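Local coordinates for Sodium/calcium exchanger membrane region domain-containing protein (Archaeoglobus fulgidus, PDB 4KPP) that probably exchanges protons for calcium ions across the membrane as a transporter of the sodium/calcium exchanger family, at residues L118-A123 with K339-L344; Y264-R267 with A273-N276. One frame throughout, in Å; residues are numbered along the deposited sequence.

Contact 1: L118-A123 with K339-L344; sequences LVAFIA and KEASAL. With CA (calcium ion), chain D.
Ala341 of helix 338-353 meets Ala120 of helix 96-127 methyl to methyl, and the Phe121 ring lies against Ala341 and Ser342. Just before them, Glu340 faces the metal instead. Its chain is extended beyond CG, and the carboxylate grips the calcium with both oxygens, 2.2 Å from OE1 to the ion and 2.5 Å from OE2. Ile330 O, Asp333 OD2 and Lys335 O also bind this ion, and Ser337 N donates to Glu340 OE1. At Ala341 the backbones are nearest, 6.7 Å from its CA to Ala120 CA, and its CB lies 4.1 Å from Ala120 CB. The same methyl lies over one face of the Phe121 ring, toward the rim. The two helices belong to different sodium/calcium exchanger regions of the sequence; here the two segments run roughly antiparallel, at 143°, their axes 9.5 Å apart at closest approach. Phe121 reaches across because its CG stands anti to the carbonyl carbon (chi1 -82°), which carries CZ to 3.8 Å from Ser342 CA. Ser342 CB sits at the ring edge, in plane, while OG turns back to its own helix, where Trp338 O and Lys339 O are both within bonding reach. Leu344 packs on Phe326 and Ile330 of helix 311-331.

Contact 2: Y264-R267 with A273-N276; sequences YFVR and ASMN
Ser274 fits against two successive residues of helix 242-267, Phe265 and Val266, and touches them in different ways. Toward Phe265 the meeting is between beta carbons: Ser274 CB lies 4.2 Å from Phe265 CB, and the aromatic ring then leads away from the serine, so the methylene rather than the ring makes the contact. Toward Val266 one methyl does the touching, with CG2 at 3.7 Å from Ser274 OG and 4.1 Å from Ser274 CB. The hydroxyl is therefore flanked by hydrocarbon on the valine side, and its polar partner is a backbone oxygen: Ser274 OG hydrogen-bonds to Ala262 O, one turn before Val266. The torsion explains this reach, for OG stands opposite the serine's backbone N (chi1 -175°) and so extends toward the partner helix. A small side chain at this point lets the backbones come near, with 6.0 Å between Phe265 CA and Ser274 CA. The pair forms a helical hairpin: helix 242-267 and helix 271-285 are joined by a very short link, and Ser274 belongs to the first turn of the second helix. The bond to Ala262 thus pins that first turn to the last turns of the helix before it. Outward from here, Val266 sits between Ser274 and helix 96-127. Its branches divide the work: CG1, anti to the backbone N (chi1 167°), lies 3.7 Å from Ala123 CA, while CG2 also approaches Val119 CG1 at 3.8 Å; Thr126 adds a further contact to Val266 from the same helix. Farther out, Asn276 ND2 hydrogen-bonds to Asp135 OD2, tying helix 271-285 to a part of the chain that follows helix 96-127.

Overall arrangement
From the N terminus the chain first supplies residues 118-123, near the end of helix 96-127. It then runs through much of the molecule to 264-267, turns almost at once, and returns in 273-276, so contact 2 closes a very short loop. Contact 1 closes a far longer one when 339-344 arrives, and contact 2 lies nested within it. The centres of the two contacts are about 14 Å apart, and helix 96-127, part of contact 1, also packs on contact 2: one side of it meets helix 338-353 beside the calcium site, while Val119 and its neighbours face the hairpin, with Val119 CG1 3.6 Å from Met275 SD. That helix therefore links the hairpin to the metal-binding end of helix 338-353.

Contact 1: L118-A123 with K339-L344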
loop_
_atom_site.group_PDB
_atom_site.type_symbol
_atom_site.label_atom_id
_atom_site.label_comp_id
_atom_site.label_asym_id
_atom_site.label_seq_id
_atom_site.Cartn_x
_atom_site.Cartn_y
_atom_site.Cartn_z
ATOM N N LEU A 118 -2.933 5.869 -12.926
ATOM C CA LEU A 118 -3.483 7.209 -12.734
ATOM C C LEU A 118 -2.362 8.233 -12.603
ATOM O O LEU A 118 -2.327 9.224 -13.335
ATOM C CB LEU A 118 -4.368 7.238 -11.484
ATOM C CG LEU A 118 -5.411 8.336 -11.238
ATOM C CD1 LEU A 118 -5.163 9.008 -9.891
ATOM C CD2 LEU A 118 -5.480 9.369 -12.363
ATOM N N VAL A 119 -1.449 7.982 -11.671
ATOM C CA VAL A 119 -0.331 8.884 -11.427
ATOM C C VAL A 119 0.505 9.090 -12.689
ATOM O O VAL A 119 0.922 10.209 -12.991
ATOM C CB VAL A 119 0.549 8.384 -10.262
ATOM C CG1 VAL A 119 1.832 9.188 -10.162
ATOM C CG2 VAL A 119 -0.228 8.459 -8.955
ATOM N N ALA A 120 0.726 8.012 -13.435
ATOM C CA ALA A 120 1.469 8.098 -14.689
ATOM C C ALA A 120 0.735 8.962 -15.713
ATOM O O ALA A 120 1.350 9.790 -16.384
ATOM C CB ALA A 120 1.742 6.707 -15.252
ATOM N N PHE A 121 -0.578 8.770 -15.827
ATOM C CA PHE A 121 -1.395 9.548 -16.764
ATOM C C PHE A 121 -1.396 11.040 -16.449
ATOM O O PHE A 121 -1.315 11.873 -17.352
ATOM C CB PHE A 121 -2.835 9.028 -16.795
ATOM C CG PHE A 121 -3.028 7.835 -17.683
ATOM C CD1 PHE A 121 -2.349 7.732 -18.887
ATOM C CD2 PHE A 121 -3.887 6.811 -17.313
ATOM C CE1 PHE A 121 -2.524 6.631 -19.708
ATOM C CE2 PHE A 121 -4.067 5.708 -18.128
ATOM C CZ PHE A 121 -3.385 5.617 -19.327
ATOM N N ILE A 122 -1.495 11.374 -15.166
ATOM C CA ILE A 122 -1.476 12.767 -14.739
ATOM C C ILE A 122 -0.107 13.376 -15.014
ATOM O O ILE A 122 -0.002 14.527 -15.440
ATOM C CB ILE A 122 -1.832 12.900 -13.247
ATOM C CG1 ILE A 122 -3.267 12.423 -13.008
ATOM C CG2 ILE A 122 -1.658 14.338 -12.774
ATOM C CD1 ILE A 122 -3.718 12.542 -11.573
ATOM N N ALA A 123 0.937 12.586 -14.783
ATOM C CA ALA A 123 2.303 13.009 -15.068
ATOM C C ALA A 123 2.492 13.281 -16.560
ATOM O O ALA A 123 3.229 14.189 -16.947
ATOM C CB ALA A 123 3.297 11.966 -14.584
ATOM N N LYS A 339 1.572 3.155 -23.177
ATOM C CA LYS A 339 1.068 1.829 -23.519
ATOM C C LYS A 339 1.047 0.935 -22.285
ATOM O O LYS A 339 0.054 0.260 -22.014
ATOM C CB LYS A 339 1.919 1.183 -24.615
ATOM C CG LYS A 339 1.810 1.849 -25.979
ATOM C CD LYS A 339 2.607 1.080 -27.025
ATOM C CE LYS A 339 2.556 1.766 -28.386
ATOM N NZ LYS A 339 1.732 1.015 -29.382
ATOM N N GLU A 340 2.150 0.938 -21.541
ATOM C CA GLU A 340 2.267 0.119 -20.340
ATOM C C GLU A 340 1.284 0.560 -19.262
ATOM O O GLU A 340 0.654 -0.274 -18.615
ATOM C CB GLU A 340 3.700 0.152 -19.801
ATOM C CG GLU A 340 4.726 -0.503 -20.717
ATOM C CD GLU A 340 6.149 -0.266 -20.252
ATOM O OE1 GLU A 340 6.381 0.721 -19.521
ATOM O OE2 GLU A 340 7.037 -1.065 -20.615
ATOM N N ALA A 341 1.152 1.870 -19.076
ATOM C CA ALA A 341 0.207 2.416 -18.104
ATOM C C ALA A 341 -1.237 2.089 -18.479
ATOM O O ALA A 341 -2.028 1.680 -17.629
ATOM C CB ALA A 341 0.393 3.922 -17.957
ATOM N N SER A 342 -1.576 2.261 -19.754
ATOM C CA SER A 342 -2.928 1.965 -20.220
ATOM C C SER A 342 -3.215 0.471 -20.122
ATOM O O SER A 342 -4.337 0.068 -19.823
ATOM C CB SER A 342 -3.147 2.467 -21.652
ATOM O OG SER A 342 -2.317 1.787 -22.575
ATOM N N ALA A 343 -2.193 -0.344 -20.369
ATOM C CA ALA A 343 -2.319 -1.792 -20.227
ATOM C C ALA A 343 -2.617 -2.169 -18.777
ATOM O O ALA A 343 -3.493 -2.993 -18.511
ATOM C CB ALA A 343 -1.059 -2.491 -20.715
ATOM N N LEU A 344 -1.890 -1.557 -17.846
ATOM C CA LEU A 344 -2.131 -1.773 -16.420
ATOM C C LEU A 344 -3.558 -1.396 -16.030
ATOM O O LEU A 344 -4.200 -2.094 -15.246
ATOM C CB LEU A 344 -1.132 -0.983 -15.571
ATOM C CG LEU A 344 0.319 -1.468 -15.568
ATOM C CD1 LEU A 344 1.181 -0.587 -14.672
ATOM C CD2 LEU A 344 0.389 -2.917 -15.121
HETATM CA CA CA D . 8.499 0.357 -19.154
#

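Contact 2: Y264-R267 with A273-N276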
loop_
_atom_site.group_PDB
_atom_site.type_symbol
_atom_site.label_atom_id
_atom_site.label_comp_id
_atom_site.label_asym_id
_atom_site.label_seq_id
_atom_site.Cartn_x
_atom_site.Cartn_y
_atom_site.Cartn_z
ATOM N N TYR A 264 -0.027 15.276 -5.676
ATOM C CA TYR A 264 0.492 16.573 -5.254
ATOM C C TYR A 264 1.944 16.755 -5.682
ATOM O O TYR A 264 2.325 17.811 -6.190
ATOM C CB TYR A 264 0.364 16.729 -3.734
ATOM C CG TYR A 264 1.119 17.908 -3.157
ATOM C CD1 TYR A 264 0.578 19.189 -3.183
ATOM C CD2 TYR A 264 2.369 17.739 -2.573
ATOM C CE1 TYR A 264 1.264 20.267 -2.653
ATOM C CE2 TYR A 264 3.063 18.811 -2.039
ATOM C CZ TYR A 264 2.506 20.072 -2.082
ATOM O OH TYR A 264 3.196 21.140 -1.552
ATOM N N PHE A 265 2.748 15.716 -5.477
ATOM C CA PHE A 265 4.163 15.751 -5.826
ATOM C C PHE A 265 4.394 15.750 -7.335
ATOM O O PHE A 265 5.411 16.251 -7.810
ATOM C CB PHE A 265 4.907 14.585 -5.174
ATOM C CG PHE A 265 5.363 14.867 -3.770
ATOM C CD1 PHE A 265 5.779 16.139 -3.406
ATOM C CD2 PHE A 265 5.374 13.864 -2.813
ATOM C CE1 PHE A 265 6.201 16.403 -2.111
ATOM C CE2 PHE A 265 5.794 14.122 -1.520
ATOM C CZ PHE A 265 6.208 15.392 -1.168
ATOM N N VAL A 266 3.454 15.185 -8.086
ATOM C CA VAL A 266 3.533 15.213 -9.542
ATOM C C VAL A 266 3.365 16.638 -10.067
ATOM O O VAL A 266 4.150 17.101 -10.891
ATOM C CB VAL A 266 2.482 14.291 -10.191
ATOM C CG1 VAL A 266 2.360 14.579 -11.680
ATOM C CG2 VAL A 266 2.839 12.833 -9.956
ATOM N N ARG A 267 2.346 17.333 -9.573
ATOM C CA ARG A 267 2.075 18.701 -10.005
ATOM C C ARG A 267 3.180 19.675 -9.588
ATOM O O ARG A 267 3.327 20.746 -10.176
ATOM C CB ARG A 267 0.717 19.176 -9.482
ATOM C CG ARG A 267 -0.477 18.414 -10.039
ATOM C CD ARG A 267 -1.780 19.102 -9.652
ATOM N NE ARG A 267 -2.958 18.343 -10.067
ATOM C CZ ARG A 267 -4.212 18.744 -9.879
ATOM N NH1 ARG A 267 -4.459 19.903 -9.282
ATOM N NH2 ARG A 267 -5.220 17.986 -10.289
ATOM N N ALA A 273 10.319 10.836 -7.488
ATOM C CA ALA A 273 10.108 10.546 -6.076
ATOM C C ALA A 273 8.692 10.030 -5.827
ATOM O O ALA A 273 8.478 9.162 -4.980
ATOM C CB ALA A 273 10.381 11.781 -5.238
ATOM N N SER A 274 7.732 10.567 -6.574
ATOM C CA SER A 274 6.343 10.149 -6.457
ATOM C C SER A 274 6.181 8.679 -6.843
ATOM O O SER A 274 5.499 7.921 -6.157
ATOM C CB SER A 274 5.449 11.032 -7.328
ATOM O OG SER A 274 4.083 10.721 -7.133
ATOM N N MET A 275 6.820 8.282 -7.939
ATOM C CA MET A 275 6.770 6.894 -8.386
ATOM C C MET A 275 7.604 5.975 -7.496
ATOM O O MET A 275 7.266 4.808 -7.319
ATOM C CB MET A 275 7.230 6.765 -9.841
ATOM C CG MET A 275 6.324 7.446 -10.859
ATOM S SD MET A 275 4.601 6.919 -10.769
ATOM C CE MET A 275 4.761 5.140 -10.875
ATOM N N ASN A 276 8.697 6.500 -6.948
ATOM C CA ASN A 276 9.514 5.743 -6.002
ATOM C C ASN A 276 8.687 5.260 -4.819
ATOM O O ASN A 276 8.864 4.140 -4.343
ATOM C CB ASN A 276 10.685 6.585 -5.488
ATOM C CG ASN A 276 11.815 6.691 -6.488
ATOM O OD1 ASN A 276 11.997 5.815 -7.331
ATOM N ND2 ASN A 276 12.586 7.769 -6.397
#